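Local coordinates for glutamine aminotransferase class-II domain protein (Ruegeria pomeroyi, PDB 3MDN) that probably uses glutamine as a nitrogen donor, releasing ammonia through a class-II (Ntn-type) glutamine amidotransferase domain, although the acceptor of the nitrogen is not established, at residues Arg108-Gly118 against Pro183-Gly194. Sequence-based numbering, arbitrary orientation.
Sequences RWCFMHNGQVG and PHMRLSAAFSDG
Trp109 and Asp193 meet where two neighbouring antiparallel strands, 109-114 and 185-192, reach one end of their pairing; both belong to one of the two large antiparallel sheets of a class-II glutamine amidotransferase domain of the Ntn type. Asp193 has the largest surface buried here. Its CB sits over the six-membered ring of Trp109, 3.5 Å from the centroid and 14° off the normal, which meets the geometry of a CH-pi contact. With chi1 at 53°, Asp193 carries its carboxylate alongside the indole, the two planes well inclined to each other, and OD1 turns back to accept from the backbone N of Gln195 and Thr196. CZ3 of the same six-membered ring of Trp109 comes to the edge of the Phe191 ring, 4.0 Å from CD2. Phe111 continues this face, its CD2 3.5 Å from Phe191 CB. Helix 144-154 lies against Trp109 through Phe149 and against Phe111 through Phe149 and Leu148. On the opposite face, Met112, a selenomethionine, extends its chain to place CE 4.0 Å from Ala190 CB, beside Leu85 of strand 84-87 in the other large sheet. Paired backbone bonds fix the register, among them Asn114 N to Ser188 O at 2.8 Å, and the pairing carries on past the corner at Gly115 through Gln116 with Arg186, with a longer bond from Gly118 N to His184 O beyond. Beyond Trp109, the Arg108 guanidinium closes the end: NH2 donates to Asp193 O at 3.1 Å, approaching from above the carbonyl plane, 39° out of it.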
loop_
_atom_site.group_PDB
_atom_site.type_symbol
_atom_site.label_atom_id
_atom_site.label_comp_id
_atom_site.label_asym_id
_atom_site.label_seq_id
_atom_site.Cartn_x
_atom_site.Cartn_y
_atom_site.Cartn_z
ATOM N N ARG D 108 -12.327 24.411 -3.822
ATOM C CA ARG D 108 -11.040 25.126 -3.995
ATOM C C ARG D 108 -10.084 25.073 -2.778
ATOM O O ARG D 108 -8.901 25.496 -2.883
ATOM C CB ARG D 108 -11.254 26.617 -4.362
ATOM C CG ARG D 108 -11.976 26.932 -5.696
ATOM C CD ARG D 108 -12.185 28.475 -5.864
ATOM N NE ARG D 108 -10.965 29.201 -5.480
ATOM C CZ ARG D 108 -10.844 30.528 -5.352
ATOM N NH1 ARG D 108 -11.882 31.333 -5.581
ATOM N NH2 ARG D 108 -9.673 31.052 -4.993
ATOM N N TRP D 109 -10.589 24.581 -1.643
ATOM C CA TRP D 109 -9.911 24.735 -0.343
ATOM C C TRP D 109 -9.196 23.462 0.114
ATOM O O TRP D 109 -9.640 22.356 -0.206
ATOM C CB TRP D 109 -10.923 25.120 0.735
ATOM C CG TRP D 109 -11.442 26.497 0.574
ATOM C CD1 TRP D 109 -12.439 26.920 -0.256
ATOM C CD2 TRP D 109 -10.967 27.664 1.267
ATOM N NE1 TRP D 109 -12.631 28.294 -0.111
ATOM C CE2 TRP D 109 -11.733 28.769 0.813
ATOM C CE3 TRP D 109 -9.953 27.881 2.196
ATOM C CZ2 TRP D 109 -11.525 30.065 1.280
ATOM C CZ3 TRP D 109 -9.741 29.168 2.665
ATOM C CH2 TRP D 109 -10.530 30.253 2.204
ATOM N N CYS D 110 -8.088 23.630 0.829
ATOM C CA CYS D 110 -7.436 22.497 1.471
ATOM C C CYS D 110 -7.027 22.920 2.843
ATOM O O CYS D 110 -7.010 24.112 3.132
ATOM C CB CYS D 110 -6.229 21.988 0.676
ATOM S SG CYS D 110 -4.958 23.215 0.340
ATOM N N PHE D 111 -6.675 21.963 3.690
ATOM C CA PHE D 111 -6.632 22.227 5.118
ATOM C C PHE D 111 -5.861 21.122 5.821
ATOM O O PHE D 111 -5.995 19.959 5.480
ATOM C CB PHE D 111 -8.089 22.264 5.611
ATOM C CG PHE D 111 -8.254 22.552 7.080
ATOM C CD1 PHE D 111 -8.174 21.529 8.013
ATOM C CD2 PHE D 111 -8.530 23.839 7.516
ATOM C CE1 PHE D 111 -8.340 21.787 9.356
ATOM C CE2 PHE D 111 -8.702 24.117 8.860
ATOM C CZ PHE D 111 -8.600 23.088 9.785
HETATM N N MSE D 112 -5.033 21.491 6.776
HETATM C CA MSE D 112 -4.374 20.525 7.655
HETATM C C MSE D 112 -4.223 21.096 9.073
HETATM O O MSE D 112 -4.205 22.315 9.266
HETATM C CB MSE D 112 -3.029 20.075 7.089
HETATM C CG MSE D 112 -2.041 21.158 6.837
HETATM SE SE MSE D 112 -0.420 20.376 6.079
HETATM C CE MSE D 112 0.518 22.104 5.878
ATOM N N HIS D 113 -4.149 20.200 10.050
ATOM C CA HIS D 113 -4.314 20.552 11.431
ATOM C C HIS D 113 -3.402 19.642 12.255
ATOM O O HIS D 113 -3.317 18.454 12.021
ATOM C CB HIS D 113 -5.799 20.386 11.826
ATOM C CG HIS D 113 -6.038 20.143 13.291
ATOM N ND1 HIS D 113 -5.915 21.129 14.247
ATOM C CD2 HIS D 113 -6.433 19.028 13.955
ATOM C CE1 HIS D 113 -6.197 20.631 15.440
ATOM N NE2 HIS D 113 -6.518 19.357 15.289
ATOM N N ASN D 114 -2.709 20.257 13.192
ATOM C CA ASN D 114 -1.906 19.617 14.204
ATOM C C ASN D 114 -2.610 19.932 15.545
ATOM O O ASN D 114 -2.948 21.106 15.824
ATOM C CB ASN D 114 -0.497 20.260 14.140
ATOM C CG ASN D 114 0.565 19.448 14.821
ATOM O OD1 ASN D 114 1.749 19.806 14.769
ATOM N ND2 ASN D 114 0.178 18.361 15.474
ATOM N N GLY D 115 -2.862 18.892 16.339
ATOM C CA GLY D 115 -3.391 19.029 17.702
ATOM C C GLY D 115 -4.543 18.042 17.941
ATOM O O GLY D 115 -4.577 16.963 17.358
ATOM N N GLN D 116 -5.503 18.427 18.768
ATOM C CA GLN D 116 -6.585 17.538 19.131
ATOM C C GLN D 116 -7.748 18.305 19.715
ATOM O O GLN D 116 -7.590 19.404 20.248
ATOM C CB GLN D 116 -6.091 16.553 20.190
ATOM C CG GLN D 116 -5.656 17.228 21.507
ATOM C CD GLN D 116 -5.435 16.214 22.630
ATOM O OE1 GLN D 116 -6.391 15.613 23.146
ATOM N NE2 GLN D 116 -4.182 16.021 23.012
ATOM N N VAL D 117 -8.918 17.703 19.608
ATOM C CA VAL D 117 -10.090 18.100 20.358
ATOM C C VAL D 117 -10.209 17.043 21.447
ATOM O O VAL D 117 -10.349 15.849 21.146
ATOM C CB VAL D 117 -11.297 18.121 19.408
ATOM C CG1 VAL D 117 -12.584 18.517 20.133
ATOM C CG2 VAL D 117 -10.985 19.096 18.236
ATOM N N GLY D 118 -10.102 17.464 22.707
ATOM C CA GLY D 118 -10.049 16.513 23.815
ATOM C C GLY D 118 -11.307 15.660 23.975
ATOM O O GLY D 118 -12.404 16.196 24.043
ATOM N N PRO D 183 -7.018 18.378 27.086
ATOM C CA PRO D 183 -7.287 19.769 26.694
ATOM C C PRO D 183 -8.399 19.850 25.675
ATOM O O PRO D 183 -8.431 19.063 24.754
ATOM C CB PRO D 183 -5.968 20.228 26.041
ATOM C CG PRO D 183 -5.230 18.992 25.739
ATOM C CD PRO D 183 -5.634 17.987 26.772
ATOM N N HIS D 184 -9.273 20.829 25.822
ATOM C CA HIS D 184 -10.459 20.896 25.012
ATOM C C HIS D 184 -10.147 21.229 23.558
ATOM O O HIS D 184 -10.760 20.670 22.666
ATOM C CB HIS D 184 -11.503 21.828 25.634
ATOM C CG HIS D 184 -11.935 21.388 26.999
ATOM N ND1 HIS D 184 -12.594 20.196 27.219
ATOM C CD2 HIS D 184 -11.778 21.964 28.216
ATOM C CE1 HIS D 184 -12.815 20.052 28.516
ATOM N NE2 HIS D 184 -12.339 21.114 29.139
HETATM N N MSE D 185 -9.180 22.104 23.318
HETATM C CA MSE D 185 -8.852 22.463 21.954
HETATM C C MSE D 185 -7.383 22.815 21.860
HETATM O O MSE D 185 -6.942 23.763 22.505
HETATM C CB MSE D 185 -9.687 23.656 21.482
HETATM C CG MSE D 185 -9.241 24.179 20.089
HETATM SE SE MSE D 185 -9.660 22.871 18.649
HETATM C CE MSE D 185 -11.584 22.776 18.921
ATOM N N ARG D 186 -6.616 22.034 21.103
ATOM C CA ARG D 186 -5.234 22.405 20.775
ATOM C C ARG D 186 -5.153 22.463 19.259
ATOM O O ARG D 186 -5.491 21.487 18.588
ATOM C CB ARG D 186 -4.249 21.366 21.291
ATOM C CG ARG D 186 -4.248 21.182 22.799
ATOM C CD ARG D 186 -2.970 21.715 23.381
ATOM N NE ARG D 186 -2.908 21.701 24.843
ATOM C CZ ARG D 186 -2.220 20.815 25.571
ATOM N NH1 ARG D 186 -1.541 19.835 24.968
ATOM N NH2 ARG D 186 -2.208 20.915 26.906
ATOM N N LEU D 187 -4.699 23.589 18.714
ATOM C CA LEU D 187 -4.836 23.787 17.285
ATOM C C LEU D 187 -3.708 24.600 16.643
ATOM O O LEU D 187 -3.462 25.728 17.012
ATOM C CB LEU D 187 -6.161 24.513 16.990
ATOM C CG LEU D 187 -6.307 24.851 15.490
ATOM C CD1 LEU D 187 -7.618 24.356 14.973
ATOM C CD2 LEU D 187 -6.201 26.348 15.234
ATOM N N SER D 188 -3.059 24.019 15.646
ATOM C CA SER D 188 -2.308 24.792 14.701
ATOM C C SER D 188 -2.828 24.235 13.398
ATOM O O SER D 188 -3.015 23.006 13.250
ATOM C CB SER D 188 -0.802 24.558 14.853
ATOM O OG SER D 188 -0.476 23.408 14.104
ATOM N N ALA D 189 -3.159 25.114 12.466
ATOM C CA ALA D 189 -3.720 24.665 11.189
ATOM C C ALA D 189 -3.168 25.543 10.081
ATOM O O ALA D 189 -2.865 26.731 10.320
ATOM C CB ALA D 189 -5.231 24.795 11.219
ATOM N N ALA D 190 -3.039 24.966 8.885
ATOM C CA ALA D 190 -2.753 25.729 7.655
ATOM C C ALA D 190 -3.808 25.398 6.645
ATOM O O ALA D 190 -4.320 24.269 6.619
ATOM C CB ALA D 190 -1.367 25.391 7.092
ATOM N N PHE D 191 -4.176 26.369 5.826
ATOM C CA PHE D 191 -5.290 26.188 4.909
ATOM C C PHE D 191 -5.238 27.244 3.794
ATOM O O PHE D 191 -4.630 28.274 3.974
ATOM C CB PHE D 191 -6.655 26.125 5.630
ATOM C CG PHE D 191 -6.954 27.299 6.533
ATOM C CD1 PHE D 191 -6.400 27.388 7.807
ATOM C CD2 PHE D 191 -7.816 28.309 6.120
ATOM C CE1 PHE D 191 -6.676 28.484 8.628
ATOM C CE2 PHE D 191 -8.097 29.400 6.941
ATOM C CZ PHE D 191 -7.557 29.480 8.192
ATOM N N SER D 192 -5.823 26.938 2.629
ATOM C CA SER D 192 -5.695 27.792 1.423
ATOM C C SER D 192 -6.900 27.679 0.529
ATOM O O SER D 192 -7.585 26.632 0.499
ATOM C CB SER D 192 -4.467 27.381 0.593
ATOM O OG SER D 192 -4.227 28.282 -0.496
ATOM N N ASP D 193 -7.137 28.723 -0.254
ATOM C CA ASP D 193 -8.160 28.666 -1.303
ATOM C C ASP D 193 -7.471 28.632 -2.641
ATOM O O ASP D 193 -8.108 28.780 -3.662
ATOM C CB ASP D 193 -9.110 29.873 -1.236
ATOM C CG ASP D 193 -8.363 31.214 -1.228
ATOM O OD1 ASP D 193 -7.122 31.226 -1.442
ATOM O OD2 ASP D 193 -9.010 32.258 -0.990
ATOM N N GLY D 194 -6.156 28.451 -2.642
ATOM C CA GLY D 194 -5.420 28.431 -3.896
ATOM C C GLY D 194 -4.934 29.787 -4.358
ATOM O O GLY D 194 -4.217 29.866 -5.347
#